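Local coordinates for protein ATP-dependent DNA helicase (Mycobacterium smegmatis, PDB 5V9X) that unwinds RNA:DNA duplexes with 3'-to-5' polarity, probably driven by ATP hydrolysis as it tracks along single-stranded DNA, at residues Leu30-Phe41 with Leu77-Asp85; Leu461-Val469 with Glu782-Leu790. One frame throughout, in Å; residues are numbered along the deposited sequence.

How the interactions relate
Traced from the N terminus, the chain first closes a loop at interaction 1: after 35 intervening residues, which include helix 50-60 and strand 64-68 of the first seven-stranded parallel sheet, Leu-77-Asp-85 comes back against Leu-30-Phe-41. The contact thus ties the N-terminal helix to helix 75-88 of the DEAD/DEAH-box region. Interaction 2 opens much later and closes a loop of 312 residues, bringing helix 461-471 of the winged-helix family region against the end of helix 774-786 in the DEAD/H-associated region. The two loops neither nest nor cross, but follow in series. The centres of interactions 1 and 2 lie about 43 Å apart; their nearest atoms are about 21 Å apart.

Interaction 1 (Leu30-Phe41 with Leu77-Asp85); sequences LGRFSALTREWF and LAAFLWAID
One face of the Phe-33 ring takes the six-membered ring of Trp-82 edge-on, the planes at 71° and the centroids 5.3 Å apart, with Trp-82 CE3 over the rim. Asp-85 CB lies at the Phe-33 edge, while Leu-81 CD2 makes an off-centre CH-pi contact, 4.2 Å from the Phe-33 centroid. Trp-40 and Phe-41 both turn an edge to Leu-77 CD1, which is 3.9 Å from Phe-41 CE2. Leu-81 CD1 meets Thr-37 CG2 tip to tip at 3.6 Å.

The polar contacts gather on Asp-85, whose CG is anti to its backbone N (chi1 -169°), carrying the carboxylate to the start of helix 35-44. Asp-85 OD2 accepts the backbone N of Ser-34 at 2.9 Å; OD1 accepts Ser-34 OG on its syn lone pair and Thr-37 OG1 from the anti side, out of plane. Asp-85 thus binds the N-cap residue and the first turn of this helix.

Helix 75-88 follows what looks like the P-loop (Walker A), and its other side packs on strand 187-191. Helix 50-60 borders the contact through Trp-56, edge-to-face with Phe-33 and Phe-41, the latter touching the bound nucleotide analogue; helix 118-130 packs on Thr-37 and Trp-40.

Interaction 2 (Leu461-Val469 with Glu782-Leu790); sequences LDVLAQHTV and ECAARALLL
Asp-462 and Arg-786 approach at a slant, with carboxylate and guanidinium planes 66° apart, so their salt bridge is not the flat, two-pronged kind. A single bond carries it: Arg-786 NE donates to Asp-462 OD2 at 2.9 Å, reaching that oxygen from well above the carboxylate plane. The arginine chain is bent at its third torsion, which accompanies this use of NE, while Arg-786 NH2 stays 3.7 Å from Asp-462 OD2. Lys-200 forms a second salt bridge to Asp-462 OD2, so two cations share it, an arrangement that would probably stabilise the negative charge.

Gln-466 passes across the arginine stem, its NE2 3.4 Å from Arg-786 CG and its amide nearly parallel to the guanidinium. Its chain is extended, CG lying anti to the backbone N, and this delivers NE2 of Gln-466 to the main-chain O of Arg-786 at 2.9 Å, with a nearly straight N-H...O angle of 164° and the acceptor close to the amide plane. NE2 also bonds Gly-547 O. These two carbonyl acceptors, with the bond between OE1 and His-204, are consistent with the modelled amide orientation and would hinder its rotation.

Apolar packing continues along the helix. Ala-465 CB meets Ala-787 CB at 3.9 Å, and Leu-788 CD1 lies against Val-469 CB at 4.0 Å, also brushing Gln-466 CG.

The axes of 461-469 and 782-786 run 19° from parallel, 8.7 Å apart at closest, and the first turn of helix 461-471 lies beside the C-terminal end of helix 774-786. There a Schellman motif at Leu-788, with positive phi, lets the chain turn off the helix. This buried packing joins the winged-helix and DEAD/H-associated family regions, and Lys-200 and His-204 of helix 200-213, in the DEAD/DEAH-box region, reach the same site.

Interaction 1 (Leu30-Phe41 with Leu77-Asp85)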
# COMPACT_ATOMS: atom_id res chain seq x y z
N LEU A 30 18.63 17.65 -25.13
CA LEU A 30 17.91 18.91 -25.09
C LEU A 30 17.72 19.53 -26.46
O LEU A 30 17.05 20.56 -26.57
CB LEU A 30 18.65 19.89 -24.17
CG LEU A 30 18.72 19.49 -22.70
CD1 LEU A 30 19.81 20.26 -21.98
CD2 LEU A 30 17.37 19.70 -22.02
N GLY A 31 18.28 18.93 -27.52
CA GLY A 31 18.13 19.46 -28.86
C GLY A 31 16.69 19.49 -29.35
O GLY A 31 16.36 20.31 -30.21
N ARG A 32 15.84 18.60 -28.83
CA ARG A 32 14.44 18.58 -29.23
C ARG A 32 13.71 19.84 -28.77
O ARG A 32 12.87 20.38 -29.50
CB ARG A 32 13.76 17.33 -28.68
CG ARG A 32 14.54 16.05 -28.92
CD ARG A 32 14.00 14.88 -28.12
NE ARG A 32 14.64 13.63 -28.52
CZ ARG A 32 15.62 13.04 -27.84
NH1 ARG A 32 16.07 13.58 -26.72
NH2 ARG A 32 16.14 11.90 -28.29
N PHE A 33 14.01 20.31 -27.56
CA PHE A 33 13.28 21.41 -26.96
C PHE A 33 13.60 22.73 -27.66
O PHE A 33 14.51 22.83 -28.48
CB PHE A 33 13.61 21.51 -25.47
CG PHE A 33 13.33 20.25 -24.69
CD1 PHE A 33 14.22 19.19 -24.73
CD2 PHE A 33 12.19 20.13 -23.91
CE1 PHE A 33 13.98 18.03 -24.02
CE2 PHE A 33 11.94 18.98 -23.19
CZ PHE A 33 12.84 17.93 -23.25
N SER A 34 12.82 23.75 -27.30
CA SER A 34 13.08 25.09 -27.80
C SER A 34 14.39 25.62 -27.23
O SER A 34 15.00 25.03 -26.33
CB SER A 34 11.92 26.03 -27.45
OG SER A 34 11.77 26.14 -26.04
N ALA A 35 14.84 26.76 -27.77
CA ALA A 35 16.09 27.34 -27.30
C ALA A 35 15.98 27.81 -25.85
O ALA A 35 16.94 27.69 -25.08
CB ALA A 35 16.51 28.49 -28.21
N LEU A 36 14.82 28.33 -25.46
CA LEU A 36 14.66 28.86 -24.11
C LEU A 36 14.73 27.76 -23.06
O LEU A 36 15.48 27.86 -22.09
CB LEU A 36 13.33 29.62 -24.00
CG LEU A 36 13.14 30.84 -24.90
CD1 LEU A 36 11.84 31.54 -24.54
CD2 LEU A 36 14.32 31.80 -24.79
N THR A 37 13.93 26.69 -23.24
CA THR A 37 13.96 25.60 -22.27
C THR A 37 15.31 24.91 -22.25
O THR A 37 15.78 24.47 -21.19
CB THR A 37 12.84 24.60 -22.57
OG1 THR A 37 11.58 25.27 -22.56
CG2 THR A 37 12.81 23.50 -21.52
N ARG A 38 15.97 24.81 -23.41
CA ARG A 38 17.31 24.24 -23.45
C ARG A 38 18.29 25.10 -22.65
O ARG A 38 19.10 24.57 -21.88
CB ARG A 38 17.78 24.10 -24.90
CG ARG A 38 19.11 23.38 -25.05
CD ARG A 38 19.68 23.52 -26.46
NE ARG A 38 18.73 23.11 -27.50
CZ ARG A 38 18.19 23.94 -28.39
NH1 ARG A 38 18.50 25.22 -28.38
NH2 ARG A 38 17.34 23.47 -29.30
N GLU A 39 18.22 26.42 -22.82
CA GLU A 39 19.15 27.30 -22.11
C GLU A 39 18.91 27.26 -20.61
O GLU A 39 19.87 27.30 -19.82
CB GLU A 39 19.06 28.73 -22.63
CG GLU A 39 20.02 29.69 -21.92
CD GLU A 39 20.25 30.98 -22.68
OE1 GLU A 39 19.45 31.92 -22.52
OE2 GLU A 39 21.24 31.05 -23.44
N TRP A 40 17.65 27.19 -20.18
CA TRP A 40 17.38 27.14 -18.75
C TRP A 40 17.94 25.87 -18.12
O TRP A 40 18.67 25.93 -17.13
CB TRP A 40 15.88 27.24 -18.46
CG TRP A 40 15.63 26.81 -17.05
CD1 TRP A 40 15.88 27.54 -15.92
CD2 TRP A 40 15.15 25.54 -16.60
NE1 TRP A 40 15.56 26.81 -14.80
CE2 TRP A 40 15.11 25.58 -15.19
CE3 TRP A 40 14.73 24.38 -17.26
CZ2 TRP A 40 14.67 24.50 -14.43
CZ3 TRP A 40 14.30 23.31 -16.50
CH2 TRP A 40 14.27 23.37 -15.10
N PHE A 41 17.58 24.71 -18.68
CA PHE A 41 18.02 23.45 -18.10
C PHE A 41 19.54 23.36 -18.03
O PHE A 41 20.08 22.75 -17.10
CB PHE A 41 17.45 22.27 -18.90
CG PHE A 41 17.62 20.94 -18.22
CD1 PHE A 41 18.78 20.20 -18.36
CD2 PHE A 41 16.60 20.42 -17.43
CE1 PHE A 41 18.94 18.98 -17.73
CE2 PHE A 41 16.75 19.19 -16.80
CZ PHE A 41 17.92 18.48 -16.95
N LEU A 77 10.98 16.16 -13.91
CA LEU A 77 11.25 16.90 -15.13
C LEU A 77 11.24 15.99 -16.35
O LEU A 77 10.97 16.46 -17.47
CB LEU A 77 12.59 17.63 -15.03
CG LEU A 77 12.64 18.84 -14.10
CD1 LEU A 77 14.04 19.42 -14.04
CD2 LEU A 77 11.63 19.90 -14.52
N ALA A 78 11.54 14.70 -16.17
CA ALA A 78 11.41 13.75 -17.27
C ALA A 78 9.99 13.74 -17.81
O ALA A 78 9.78 13.74 -19.03
CB ALA A 78 11.83 12.35 -16.81
N ALA A 79 9.00 13.74 -16.92
CA ALA A 79 7.61 13.68 -17.35
C ALA A 79 7.04 15.05 -17.69
O ALA A 79 6.10 15.14 -18.49
CB ALA A 79 6.76 13.02 -16.27
N PHE A 80 7.59 16.12 -17.12
CA PHE A 80 6.99 17.44 -17.23
C PHE A 80 7.61 18.32 -18.31
O PHE A 80 6.89 19.06 -18.98
CB PHE A 80 7.07 18.18 -15.89
CG PHE A 80 5.86 17.98 -15.02
CD1 PHE A 80 4.69 18.69 -15.26
CD2 PHE A 80 5.88 17.09 -13.96
CE1 PHE A 80 3.58 18.52 -14.46
CE2 PHE A 80 4.77 16.91 -13.16
CZ PHE A 80 3.62 17.63 -13.41
N LEU A 81 8.94 18.24 -18.51
CA LEU A 81 9.64 19.29 -19.24
C LEU A 81 9.15 19.41 -20.68
O LEU A 81 9.00 20.53 -21.20
CB LEU A 81 11.15 19.05 -19.22
CG LEU A 81 11.96 20.25 -19.69
CD1 LEU A 81 11.79 21.42 -18.73
CD2 LEU A 81 13.43 19.90 -19.86
N TRP A 82 8.91 18.28 -21.35
CA TRP A 82 8.44 18.35 -22.73
C TRP A 82 7.08 19.04 -22.81
O TRP A 82 6.85 19.89 -23.68
CB TRP A 82 8.37 16.96 -23.35
CG TRP A 82 7.91 17.01 -24.77
CD1 TRP A 82 6.66 16.71 -25.25
CD2 TRP A 82 8.68 17.41 -25.91
NE1 TRP A 82 6.62 16.89 -26.61
CE2 TRP A 82 7.85 17.32 -27.04
CE3 TRP A 82 10.00 17.83 -26.08
CZ2 TRP A 82 8.29 17.63 -28.32
CZ3 TRP A 82 10.44 18.14 -27.36
CH2 TRP A 82 9.59 18.04 -28.46
N ALA A 83 6.16 18.68 -21.92
CA ALA A 83 4.87 19.36 -21.87
C ALA A 83 5.04 20.83 -21.51
O ALA A 83 4.32 21.69 -22.02
CB ALA A 83 3.94 18.66 -20.88
N ILE A 84 6.00 21.13 -20.62
CA ILE A 84 6.28 22.52 -20.27
C ILE A 84 6.82 23.28 -21.48
O ILE A 84 6.45 24.44 -21.72
CB ILE A 84 7.26 22.58 -19.08
CG1 ILE A 84 6.61 22.01 -17.82
CG2 ILE A 84 7.73 24.01 -18.84
CD1 ILE A 84 7.58 21.78 -16.69
N ASP A 85 7.69 22.64 -22.26
CA ASP A 85 8.25 23.30 -23.43
C ASP A 85 7.16 23.63 -24.45
O ASP A 85 7.18 24.72 -25.04
CB ASP A 85 9.33 22.42 -24.06
CG ASP A 85 10.13 23.15 -25.12
OD1 ASP A 85 10.55 24.29 -24.86
OD2 ASP A 85 10.35 22.58 -26.21

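Interaction 2 (Leu461-Val469 with Glu782-Leu790)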
# COMPACT_ATOMS: atom_id res chain seq x y z
N LEU A 461 -15.54 -6.30 -9.82
CA LEU A 461 -16.87 -5.84 -10.23
C LEU A 461 -17.38 -4.68 -9.39
O LEU A 461 -18.15 -3.85 -9.90
CB LEU A 461 -17.86 -7.01 -10.17
CG LEU A 461 -17.59 -8.18 -11.11
CD1 LEU A 461 -18.72 -9.19 -11.02
CD2 LEU A 461 -17.40 -7.70 -12.54
N ASP A 462 -16.99 -4.60 -8.12
CA ASP A 462 -17.49 -3.51 -7.28
C ASP A 462 -16.96 -2.16 -7.76
O ASP A 462 -17.69 -1.17 -7.76
CB ASP A 462 -17.14 -3.75 -5.82
CG ASP A 462 -15.64 -3.93 -5.58
OD1 ASP A 462 -14.86 -3.84 -6.55
OD2 ASP A 462 -15.26 -4.15 -4.42
N VAL A 463 -15.69 -2.11 -8.17
CA VAL A 463 -15.13 -0.89 -8.74
C VAL A 463 -15.88 -0.50 -10.01
O VAL A 463 -16.16 0.68 -10.25
CB VAL A 463 -13.62 -1.06 -9.01
CG1 VAL A 463 -13.09 0.09 -9.85
CG2 VAL A 463 -12.86 -1.15 -7.69
N LEU A 464 -16.24 -1.50 -10.83
CA LEU A 464 -17.03 -1.24 -12.03
C LEU A 464 -18.39 -0.65 -11.67
O LEU A 464 -18.82 0.35 -12.26
CB LEU A 464 -17.19 -2.53 -12.83
CG LEU A 464 -18.21 -2.52 -13.97
CD1 LEU A 464 -17.79 -1.57 -15.08
CD2 LEU A 464 -18.44 -3.92 -14.51
N ALA A 465 -19.08 -1.26 -10.71
CA ALA A 465 -20.41 -0.80 -10.33
C ALA A 465 -20.39 0.65 -9.88
O ALA A 465 -21.29 1.43 -10.21
CB ALA A 465 -20.98 -1.70 -9.23
N GLN A 466 -19.36 1.04 -9.12
CA GLN A 466 -19.27 2.42 -8.65
C GLN A 466 -19.12 3.39 -9.82
O GLN A 466 -19.84 4.39 -9.91
CB GLN A 466 -18.11 2.57 -7.67
CG GLN A 466 -17.91 3.99 -7.16
CD GLN A 466 -16.79 4.11 -6.15
OE1 GLN A 466 -15.98 5.04 -6.21
NE2 GLN A 466 -16.73 3.16 -5.22
N HIS A 467 -18.18 3.11 -10.73
CA HIS A 467 -18.02 3.95 -11.91
C HIS A 467 -19.28 3.96 -12.76
O HIS A 467 -19.63 4.99 -13.35
CB HIS A 467 -16.82 3.48 -12.74
CG HIS A 467 -15.51 4.05 -12.30
ND1 HIS A 467 -14.94 5.15 -12.90
CD2 HIS A 467 -14.66 3.68 -11.31
CE1 HIS A 467 -13.80 5.44 -12.31
NE2 HIS A 467 -13.60 4.56 -11.34
N THR A 468 -19.99 2.83 -12.82
CA THR A 468 -21.20 2.75 -13.63
C THR A 468 -22.26 3.72 -13.14
O THR A 468 -22.97 4.34 -13.95
CB THR A 468 -21.74 1.32 -13.64
OG1 THR A 468 -20.74 0.43 -14.15
CG2 THR A 468 -22.97 1.23 -14.51
N VAL A 469 -22.39 3.88 -11.82
CA VAL A 469 -23.29 4.90 -11.29
C VAL A 469 -22.76 6.29 -11.63
O VAL A 469 -23.54 7.20 -11.95
CB VAL A 469 -23.47 4.72 -9.77
CG1 VAL A 469 -24.37 5.81 -9.21
CG2 VAL A 469 -24.04 3.35 -9.47
N GLU A 782 -17.21 -4.48 2.63
CA GLU A 782 -16.46 -3.46 1.90
C GLU A 782 -16.85 -3.46 0.42
O GLU A 782 -16.92 -2.39 -0.20
CB GLU A 782 -14.96 -3.69 2.06
CG GLU A 782 -14.45 -3.61 3.50
CD GLU A 782 -12.97 -3.97 3.62
OE1 GLU A 782 -12.36 -4.32 2.58
OE2 GLU A 782 -12.43 -3.91 4.74
N CYS A 783 -17.10 -4.64 -0.15
CA CYS A 783 -17.51 -4.70 -1.55
C CYS A 783 -18.90 -4.12 -1.76
O CYS A 783 -19.12 -3.33 -2.69
CB CYS A 783 -17.45 -6.15 -2.05
SG CYS A 783 -15.79 -6.75 -2.46
N ALA A 784 -19.85 -4.49 -0.90
CA ALA A 784 -21.22 -3.99 -1.05
C ALA A 784 -21.26 -2.47 -0.94
O ALA A 784 -21.95 -1.80 -1.72
CB ALA A 784 -22.13 -4.62 0.01
N ALA A 785 -20.51 -1.90 0.01
CA ALA A 785 -20.49 -0.45 0.16
C ALA A 785 -19.80 0.23 -1.02
O ALA A 785 -20.28 1.25 -1.52
CB ALA A 785 -19.79 -0.07 1.47
N ARG A 786 -18.68 -0.33 -1.48
CA ARG A 786 -17.97 0.26 -2.61
C ARG A 786 -18.82 0.24 -3.88
O ARG A 786 -18.74 1.17 -4.69
CB ARG A 786 -16.64 -0.48 -2.84
CG ARG A 786 -15.74 0.15 -3.89
CD ARG A 786 -14.35 -0.47 -3.89
NE ARG A 786 -14.27 -1.70 -3.11
CZ ARG A 786 -13.42 -1.90 -2.11
NH1 ARG A 786 -12.56 -0.96 -1.77
NH2 ARG A 786 -13.42 -3.05 -1.45
N ALA A 787 -19.64 -0.79 -4.05
CA ALA A 787 -20.56 -0.86 -5.18
C ALA A 787 -21.77 0.05 -5.02
O ALA A 787 -22.62 0.08 -5.92
CB ALA A 787 -21.04 -2.31 -5.38
N LEU A 788 -21.87 0.78 -3.90
CA LEU A 788 -22.95 1.74 -3.64
C LEU A 788 -24.32 1.06 -3.53
O LEU A 788 -25.33 1.63 -3.95
CB LEU A 788 -22.99 2.84 -4.71
CG LEU A 788 -21.68 3.59 -4.97
CD1 LEU A 788 -21.81 4.50 -6.18
CD2 LEU A 788 -21.27 4.38 -3.74
N LEU A 789 -24.36 -0.14 -2.97
CA LEU A 789 -25.60 -0.90 -2.87
C LEU A 789 -26.21 -0.90 -1.47
O LEU A 789 -27.41 -1.18 -1.34
CB LEU A 789 -25.37 -2.35 -3.30
CG LEU A 789 -24.90 -2.55 -4.74
CD1 LEU A 789 -24.65 -4.01 -5.00
CD2 LEU A 789 -25.93 -2.00 -5.71
N LEU A 790 -25.43 -0.61 -0.44
CA LEU A 790 -25.96 -0.60 0.92
C LEU A 790 -26.78 0.67 1.17
O LEU A 790 -26.37 1.76 0.76
CB LEU A 790 -24.83 -0.68 1.94
CG LEU A 790 -24.04 -1.98 2.04
CD1 LEU A 790 -23.00 -1.87 3.14
CD2 LEU A 790 -24.98 -3.15 2.30